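Local coordinates for putative uncharacterized protein (Chaetomium thermophilum, PDB 5IJP) that binds inositol hexakisphosphate through its SPX domain, a helical sensor module that probably links inositol polyphosphate levels to cellular phosphate homeostasis, at residues W17-Y22 against A131-V136; A27-A32 against R48-D53. All blocks are in the same frame, centred on the assembly; numbering follows the deposited sequence.

Contact 1. Residues W17-Y22 against A131-V136. With IHP (inositol hexakisphosphate), chain C.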
loop_
_atom_site.group_PDB
_atom_site.type_symbol
_atom_site.label_atom_id
_atom_site.label_comp_id
_atom_site.label_asym_id
_atom_site.label_seq_id
_atom_site.Cartn_x
_atom_site.Cartn_y
_atom_site.Cartn_z
ATOM N N TRP A 17 -11.042 -5.556 1.042
ATOM C CA TRP A 17 -11.352 -5.815 -0.372
ATOM C C TRP A 17 -10.384 -5.154 -1.372
ATOM O O TRP A 17 -10.665 -5.154 -2.575
ATOM C CB TRP A 17 -12.798 -5.384 -0.681
ATOM C CG TRP A 17 -13.851 -6.154 0.056
ATOM C CD1 TRP A 17 -14.420 -5.826 1.251
ATOM C CD2 TRP A 17 -14.499 -7.356 -0.382
ATOM N NE1 TRP A 17 -15.372 -6.758 1.594
ATOM C CE2 TRP A 17 -15.440 -7.710 0.610
ATOM C CE3 TRP A 17 -14.370 -8.177 -1.517
ATOM C CZ2 TRP A 17 -16.247 -8.850 0.504
ATOM C CZ3 TRP A 17 -15.171 -9.304 -1.621
ATOM C CH2 TRP A 17 -16.095 -9.631 -0.621
ATOM N N HIS A 18 -9.249 -4.611 -0.893
ATOM C CA HIS A 18 -8.299 -3.897 -1.751
ATOM C C HIS A 18 -6.866 -4.467 -1.763
ATOM O O HIS A 18 -5.986 -3.870 -2.391
ATOM C CB HIS A 18 -8.295 -2.406 -1.391
ATOM C CG HIS A 18 -9.649 -1.779 -1.487
ATOM N ND1 HIS A 18 -10.520 -1.780 -0.412
ATOM C CD2 HIS A 18 -10.257 -1.189 -2.541
ATOM C CE1 HIS A 18 -11.615 -1.173 -0.837
ATOM N NE2 HIS A 18 -11.504 -0.800 -2.113
ATOM N N TYR A 19 -6.641 -5.630 -1.124
ATOM C CA TYR A 19 -5.332 -6.294 -1.112
ATOM C C TYR A 19 -5.073 -7.001 -2.451
ATOM O O TYR A 19 -6.003 -7.160 -3.247
ATOM C CB TYR A 19 -5.240 -7.299 0.049
ATOM C CG TYR A 19 -5.073 -6.657 1.407
ATOM C CD1 TYR A 19 -3.810 -6.344 1.901
ATOM C CD2 TYR A 19 -6.174 -6.390 2.215
ATOM C CE1 TYR A 19 -3.648 -5.762 3.157
ATOM C CE2 TYR A 19 -6.024 -5.811 3.473
ATOM C CZ TYR A 19 -4.759 -5.494 3.939
ATOM O OH TYR A 19 -4.607 -4.920 5.178
ATOM N N ILE A 20 -3.816 -7.427 -2.694
ATOM C CA ILE A 20 -3.417 -8.139 -3.918
ATOM C C ILE A 20 -4.101 -9.498 -3.992
ATOM O O ILE A 20 -4.180 -10.202 -2.982
ATOM C CB ILE A 20 -1.877 -8.351 -4.068
ATOM C CG1 ILE A 20 -1.037 -7.506 -3.090
ATOM C CG2 ILE A 20 -1.427 -8.147 -5.505
ATOM C CD1 ILE A 20 -0.579 -8.281 -1.860
ATOM N N ASP A 21 -4.553 -9.885 -5.194
ATOM C CA ASP A 21 -5.145 -11.200 -5.418
ATOM C C ASP A 21 -3.979 -12.126 -5.789
ATOM O O ASP A 21 -3.872 -12.589 -6.928
ATOM C CB ASP A 21 -6.235 -11.146 -6.509
ATOM C CG ASP A 21 -7.099 -12.391 -6.640
ATOM O OD1 ASP A 21 -7.161 -13.181 -5.668
ATOM O OD2 ASP A 21 -7.745 -12.555 -7.695
ATOM N N TYR A 22 -3.071 -12.333 -4.812
ATOM C CA TYR A 22 -1.852 -13.136 -4.916
ATOM C C TYR A 22 -2.145 -14.572 -5.336
ATOM O O TYR A 22 -1.462 -15.092 -6.216
ATOM C CB TYR A 22 -1.066 -13.091 -3.594
ATOM C CG TYR A 22 0.378 -13.525 -3.719
ATOM C CD1 TYR A 22 1.368 -12.621 -4.096
ATOM C CD2 TYR A 22 0.763 -14.829 -3.426
ATOM C CE1 TYR A 22 2.701 -13.011 -4.203
ATOM C CE2 TYR A 22 2.093 -15.232 -3.530
ATOM C CZ TYR A 22 3.060 -14.318 -3.917
ATOM O OH TYR A 22 4.372 -14.709 -4.022
ATOM N N ALA A 131 1.029 2.386 5.940
ATOM C CA ALA A 131 2.412 2.028 5.606
ATOM C C ALA A 131 2.559 0.506 5.547
ATOM O O ALA A 131 3.290 0.005 4.694
ATOM C CB ALA A 131 3.373 2.609 6.631
ATOM N N LYS A 132 1.834 -0.218 6.435
ATOM C CA LYS A 132 1.788 -1.682 6.495
ATOM C C LYS A 132 1.109 -2.221 5.235
ATOM O O LYS A 132 1.564 -3.226 4.686
ATOM C CB LYS A 132 1.028 -2.154 7.748
ATOM C CG LYS A 132 1.912 -2.769 8.828
ATOM C CD LYS A 132 2.072 -4.284 8.659
ATOM C CE LYS A 132 2.618 -4.961 9.896
ATOM N NZ LYS A 132 4.057 -4.657 10.121
ATOM N N PHE A 133 0.036 -1.534 4.771
ATOM C CA PHE A 133 -0.715 -1.871 3.559
ATOM C C PHE A 133 0.158 -1.657 2.320
ATOM O O PHE A 133 0.177 -2.522 1.448
ATOM C CB PHE A 133 -2.026 -1.060 3.473
ATOM C CG PHE A 133 -2.824 -1.237 2.199
ATOM C CD1 PHE A 133 -3.592 -2.377 1.992
ATOM C CD2 PHE A 133 -2.830 -0.249 1.220
ATOM C CE1 PHE A 133 -4.333 -2.537 0.816
ATOM C CE2 PHE A 133 -3.575 -0.409 0.046
ATOM C CZ PHE A 133 -4.323 -1.551 -0.146
ATOM N N VAL A 134 0.897 -0.527 2.261
ATOM C CA VAL A 134 1.819 -0.202 1.163
ATOM C C VAL A 134 2.949 -1.255 1.127
ATOM O O VAL A 134 3.288 -1.737 0.047
ATOM C CB VAL A 134 2.338 1.269 1.245
ATOM C CG1 VAL A 134 3.444 1.543 0.226
ATOM C CG2 VAL A 134 1.198 2.269 1.061
ATOM N N GLN A 135 3.463 -1.655 2.313
ATOM C CA GLN A 135 4.520 -2.657 2.492
ATOM C C GLN A 135 4.107 -4.049 1.989
ATOM O O GLN A 135 4.804 -4.613 1.143
ATOM C CB GLN A 135 4.967 -2.708 3.972
ATOM C CG GLN A 135 5.996 -3.789 4.320
ATOM C CD GLN A 135 5.368 -5.007 4.956
ATOM O OE1 GLN A 135 4.846 -4.960 6.077
ATOM N NE2 GLN A 135 5.430 -6.135 4.263
ATOM N N VAL A 136 2.996 -4.603 2.526
ATOM C CA VAL A 136 2.495 -5.941 2.193
ATOM C C VAL A 136 2.083 -6.046 0.701
ATOM O O VAL A 136 2.302 -7.094 0.091
ATOM C CB VAL A 136 1.391 -6.430 3.183
ATOM C CG1 VAL A 136 0.055 -5.714 2.982
ATOM C CG2 VAL A 136 1.217 -7.947 3.135
HETATM C C1 IHP C . 5.069 -21.852 -4.054
HETATM C C2 IHP C . 5.686 -21.379 -2.745
HETATM C C3 IHP C . 4.647 -20.771 -1.813
HETATM C C4 IHP C . 3.473 -21.716 -1.591
HETATM C C5 IHP C . 2.858 -22.182 -2.904
HETATM C C6 IHP C . 3.907 -22.805 -3.814
HETATM O O11 IHP C . 6.087 -22.559 -4.795
HETATM P P1 IHP C . 6.473 -22.497 -6.373
HETATM O O21 IHP C . 7.804 -23.135 -6.602
HETATM O O31 IHP C . 5.339 -23.213 -7.110
HETATM O O41 IHP C . 6.449 -21.018 -6.769
HETATM O O12 IHP C . 6.671 -20.367 -3.048
HETATM P P2 IHP C . 8.265 -20.418 -2.687
HETATM O O22 IHP C . 8.951 -21.029 -3.911
HETATM O O32 IHP C . 8.518 -21.196 -1.434
HETATM O O42 IHP C . 8.714 -18.958 -2.575
HETATM O O13 IHP C . 4.162 -19.537 -2.385
HETATM P P3 IHP C . 4.375 -18.011 -1.907
HETATM O O23 IHP C . 3.109 -17.484 -1.332
HETATM O O33 IHP C . 5.535 -17.995 -0.905
HETATM O O43 IHP C . 4.824 -17.251 -3.152
HETATM O O14 IHP C . 2.461 -21.017 -0.835
HETATM P P4 IHP C . 2.237 -21.094 0.802
HETATM O O24 IHP C . 1.834 -19.682 1.234
HETATM O O34 IHP C . 1.200 -22.115 1.132
HETATM O O44 IHP C . 3.599 -21.408 1.438
HETATM O O15 IHP C . 1.869 -23.189 -2.602
HETATM P P5 IHP C . 0.276 -23.209 -2.749
HETATM O O25 IHP C . -0.086 -22.240 -3.882
HETATM O O35 IHP C . -0.278 -22.640 -1.440
HETATM O O45 IHP C . -0.193 -24.602 -3.014
HETATM O O16 IHP C . 3.288 -23.082 -5.088
HETATM P P6 IHP C . 2.466 -24.319 -5.681
HETATM O O26 IHP C . 2.308 -25.345 -4.549
HETATM O O36 IHP C . 3.169 -24.878 -6.874
HETATM O O46 IHP C . 1.076 -23.772 -6.020
#

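Contact 2. Residues A27-A32 against R48-D53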
loop_
_atom_site.group_PDB
_atom_site.type_symbol
_atom_site.label_atom_id
_atom_site.label_comp_id
_atom_site.label_asym_id
_atom_site.label_seq_id
_atom_site.Cartn_x
_atom_site.Cartn_y
_atom_site.Cartn_z
ATOM N N ALA A 27 -2.631 -18.637 -9.689
ATOM C CA ALA A 27 -3.461 -19.609 -10.402
ATOM C C ALA A 27 -3.487 -19.316 -11.906
ATOM O O ALA A 27 -3.571 -20.249 -12.707
ATOM C CB ALA A 27 -4.875 -19.595 -9.842
ATOM N N ASP A 28 -3.403 -18.022 -12.280
ATOM C CA ASP A 28 -3.388 -17.540 -13.665
ATOM C C ASP A 28 -2.104 -17.966 -14.392
ATOM O O ASP A 28 -2.137 -18.193 -15.603
ATOM C CB ASP A 28 -3.546 -16.011 -13.699
ATOM C CG ASP A 28 -3.897 -15.462 -15.066
ATOM O OD1 ASP A 28 -5.092 -15.492 -15.428
ATOM O OD2 ASP A 28 -2.977 -14.992 -15.770
ATOM N N LEU A 29 -0.984 -18.083 -13.646
ATOM C CA LEU A 29 0.327 -18.498 -14.158
ATOM C C LEU A 29 0.344 -19.980 -14.542
ATOM O O LEU A 29 1.120 -20.379 -15.412
ATOM C CB LEU A 29 1.430 -18.216 -13.123
ATOM C CG LEU A 29 1.760 -16.748 -12.843
ATOM C CD1 LEU A 29 2.561 -16.606 -11.565
ATOM C CD2 LEU A 29 2.508 -16.122 -13.999
ATOM N N LYS A 30 -0.503 -20.787 -13.879
ATOM C CA LYS A 30 -0.639 -22.226 -14.115
ATOM C C LYS A 30 -1.559 -22.502 -15.314
ATOM O O LYS A 30 -1.530 -23.607 -15.864
ATOM C CB LYS A 30 -1.181 -22.933 -12.852
ATOM C CG LYS A 30 -0.365 -22.710 -11.574
ATOM C CD LYS A 30 0.790 -23.697 -11.422
ATOM C CE LYS A 30 1.599 -23.419 -10.180
ATOM N NZ LYS A 30 2.743 -24.357 -10.048
ATOM N N ARG A 31 -2.369 -21.499 -15.718
ATOM C CA ARG A 31 -3.325 -21.594 -16.824
ATOM C C ARG A 31 -2.718 -21.215 -18.190
ATOM O O ARG A 31 -3.193 -20.287 -18.853
ATOM C CB ARG A 31 -4.601 -20.783 -16.517
ATOM C CG ARG A 31 -5.527 -21.448 -15.504
ATOM C CD ARG A 31 -6.750 -20.600 -15.201
ATOM N NE ARG A 31 -6.446 -19.496 -14.288
ATOM C CZ ARG A 31 -7.353 -18.662 -13.786
ATOM N NH1 ARG A 31 -8.636 -18.797 -14.100
ATOM N NH2 ARG A 31 -6.984 -17.689 -12.964
ATOM N N ALA A 32 -1.673 -21.954 -18.612
ATOM C CA ALA A 32 -1.008 -21.758 -19.904
ATOM C C ALA A 32 -1.827 -22.445 -21.004
ATOM O O ALA A 32 -2.378 -23.524 -20.769
ATOM C CB ALA A 32 0.401 -22.325 -19.856
ATOM N N ARG A 48 1.512 -27.298 -20.560
ATOM C CA ARG A 48 1.415 -26.369 -21.691
ATOM C C ARG A 48 2.366 -25.174 -21.544
ATOM O O ARG A 48 2.669 -24.759 -20.423
ATOM C CB ARG A 48 -0.036 -25.902 -21.905
ATOM C CG ARG A 48 -0.939 -26.971 -22.510
ATOM C CD ARG A 48 -2.296 -26.416 -22.895
ATOM N NE ARG A 48 -3.153 -27.441 -23.495
ATOM C CZ ARG A 48 -3.257 -27.672 -24.801
ATOM N NH1 ARG A 48 -2.558 -26.949 -25.668
ATOM N NH2 ARG A 48 -4.061 -28.626 -25.249
ATOM N N GLU A 49 2.847 -24.644 -22.684
ATOM C CA GLU A 49 3.781 -23.517 -22.754
ATOM C C GLU A 49 3.067 -22.166 -22.623
ATOM O O GLU A 49 1.881 -22.061 -22.942
ATOM C CB GLU A 49 4.571 -23.576 -24.069
ATOM C CG GLU A 49 6.011 -23.119 -23.946
ATOM C CD GLU A 49 6.842 -23.381 -25.185
ATOM O OE1 GLU A 49 6.724 -22.601 -26.156
ATOM O OE2 GLU A 49 7.606 -24.374 -25.190
ATOM N N TRP A 50 3.797 -21.135 -22.155
ATOM C CA TRP A 50 3.282 -19.775 -21.986
ATOM C C TRP A 50 3.352 -19.032 -23.323
ATOM O O TRP A 50 4.399 -19.043 -23.979
ATOM C CB TRP A 50 4.076 -19.035 -20.901
ATOM C CG TRP A 50 3.399 -17.806 -20.372
ATOM C CD1 TRP A 50 3.730 -16.510 -20.637
ATOM C CD2 TRP A 50 2.300 -17.760 -19.452
ATOM N NE1 TRP A 50 2.903 -15.658 -19.943
ATOM C CE2 TRP A 50 2.018 -16.399 -19.203
ATOM C CE3 TRP A 50 1.536 -18.741 -18.795
ATOM C CZ2 TRP A 50 0.992 -15.992 -18.342
ATOM C CZ3 TRP A 50 0.516 -18.336 -17.946
ATOM C CH2 TRP A 50 0.251 -16.977 -17.728
ATOM N N THR A 51 2.231 -18.410 -23.733
ATOM C CA THR A 51 2.116 -17.684 -25.004
ATOM C C THR A 51 1.965 -16.169 -24.830
ATOM O O THR A 51 1.926 -15.672 -23.701
ATOM C CB THR A 51 0.956 -18.249 -25.849
ATOM O OG1 THR A 51 -0.264 -18.162 -25.115
ATOM C CG2 THR A 51 1.198 -19.670 -26.312
ATOM N N GLU A 52 1.873 -15.444 -25.966
ATOM C CA GLU A 52 1.670 -13.997 -26.052
ATOM C C GLU A 52 0.266 -13.653 -25.526
ATOM O O GLU A 52 0.096 -12.625 -24.867
ATOM C CB GLU A 52 1.824 -13.538 -27.514
ATOM C CG GLU A 52 1.978 -12.039 -27.694
ATOM C CD GLU A 52 1.880 -11.577 -29.134
ATOM O OE1 GLU A 52 0.747 -11.513 -29.662
ATOM O OE2 GLU A 52 2.937 -11.270 -29.733
ATOM N N ASP A 53 -0.728 -14.527 -25.810
ATOM C CA ASP A 53 -2.120 -14.389 -25.374
ATOM C C ASP A 53 -2.242 -14.586 -23.861
ATOM O O ASP A 53 -3.028 -13.886 -23.221
ATOM C CB ASP A 53 -3.035 -15.377 -26.120
ATOM C CG ASP A 53 -3.029 -15.233 -27.632
ATOM O OD1 ASP A 53 -3.218 -14.097 -28.123
ATOM O OD2 ASP A 53 -2.884 -16.262 -28.324
#

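Contact 1. Residues W17-Y22 against A131-V136
Tyr19 and Phe133 form a T-shaped pair where the loop between the two short N-terminal helices of the SPX domain lies on helix 110-151. The rim of Phe133 is turned to the face of Tyr19, the ring planes standing at 74° and the centroids 5.1 Å apart. CG of Phe133 is anti to its backbone N (chi1 175°), directed toward the loop; the phenyl CZ lies 3.6 Å from His18 O. The short, branched Val136 brings CG1 up to the edge of the tyrosine ring, in its plane and 3.7 Å from Tyr19 CE1. A tyrosine suits this buried place because its hydroxyl bonds to the backbone N of Ile12. Ile20 belongs to the packed part too, its CD1 3.7 Å from Val136 O, with Asn137 and Phe141 further along the helix. The looser side is at His18, partly exposed, whose imidazole leads away from the helix. Beyond Asp21, the N-cap of helix 22-30, Tyr22 OH donates to O43 of inositol hexakisphosphate at 2.7 Å. A phenylalanine at Tyr22 would probably leave that phosphate oxygen without this donor and weaken the grip on the ligand. O43 lies at the edge of the Tyr22 ring, in its plane.

Contact 2. Residues A27-A32 against R48-D53
Trp50 packs its six-membered ring against the C-terminal end of helix 22-30, where the first helical hairpin of the SPX domain gives way to the segment leading into the long helix 52-97. Apolar contact comes first. CG of Trp50 is anti to its backbone N (chi1 -163°), and the indole reaches from there to the helix end. Leu29 offers CD2 to CH2 at a loose 4.4 Å, and Ala32 CB sits 3.9 Å from CE3. Alanine fits this place because the backbones come close, the CA atoms of Ala32 and Trp50 lying 5.2 Å apart; its methyl also meets the carbonyl oxygens of Arg48 and Glu49.

In a second group, two carbonyl oxygens of the last helical turn come close to the six-membered ring. Asp28 O lies in the ring plane, 3.4 Å from CH2, whereas Leu29 O approaches CZ3 obliquely. Tryptophan suits both roles, since its broad ring gives contact to Leu29 and Ala32 while NE1 bonds to Glu55 OE1. Trp154 and His148 also meet the indole, tying it to the end of the long hairpin.

Charged groups border the contact. Asp28 pairs with Arg57, Lys30 turns from the interface to bind inositol hexakisphosphate, and Arg48 bonds through NH1 to Gly34 O. The aliphatic part of Arg48 lies by the chain after the helix, its CB 3.5 Å from Ala32 O.

Overall arrangement
Contact 1 joins the N-terminal helical hairpin of the SPX domain to helix 110-151, and contact 2 joins the hairpin's end to the segment leading into helix 52-97; their centres are about 25 Å apart. Contact 1 lies near the middle of the chain, at the loop before helix 22-30; contact 2 lies about 28 Å from the centre of the chain, at the far end of that helix. Both segments of contact 2 fall between the two segments of contact 1 in the sequence. Helix 22-30 thus runs from one to the other, carrying Tyr22, Lys26 and Lys30 of the inositol hexakisphosphate pocket, so the two contacts together are consistent with a fixed placement of these ligand-binding residues.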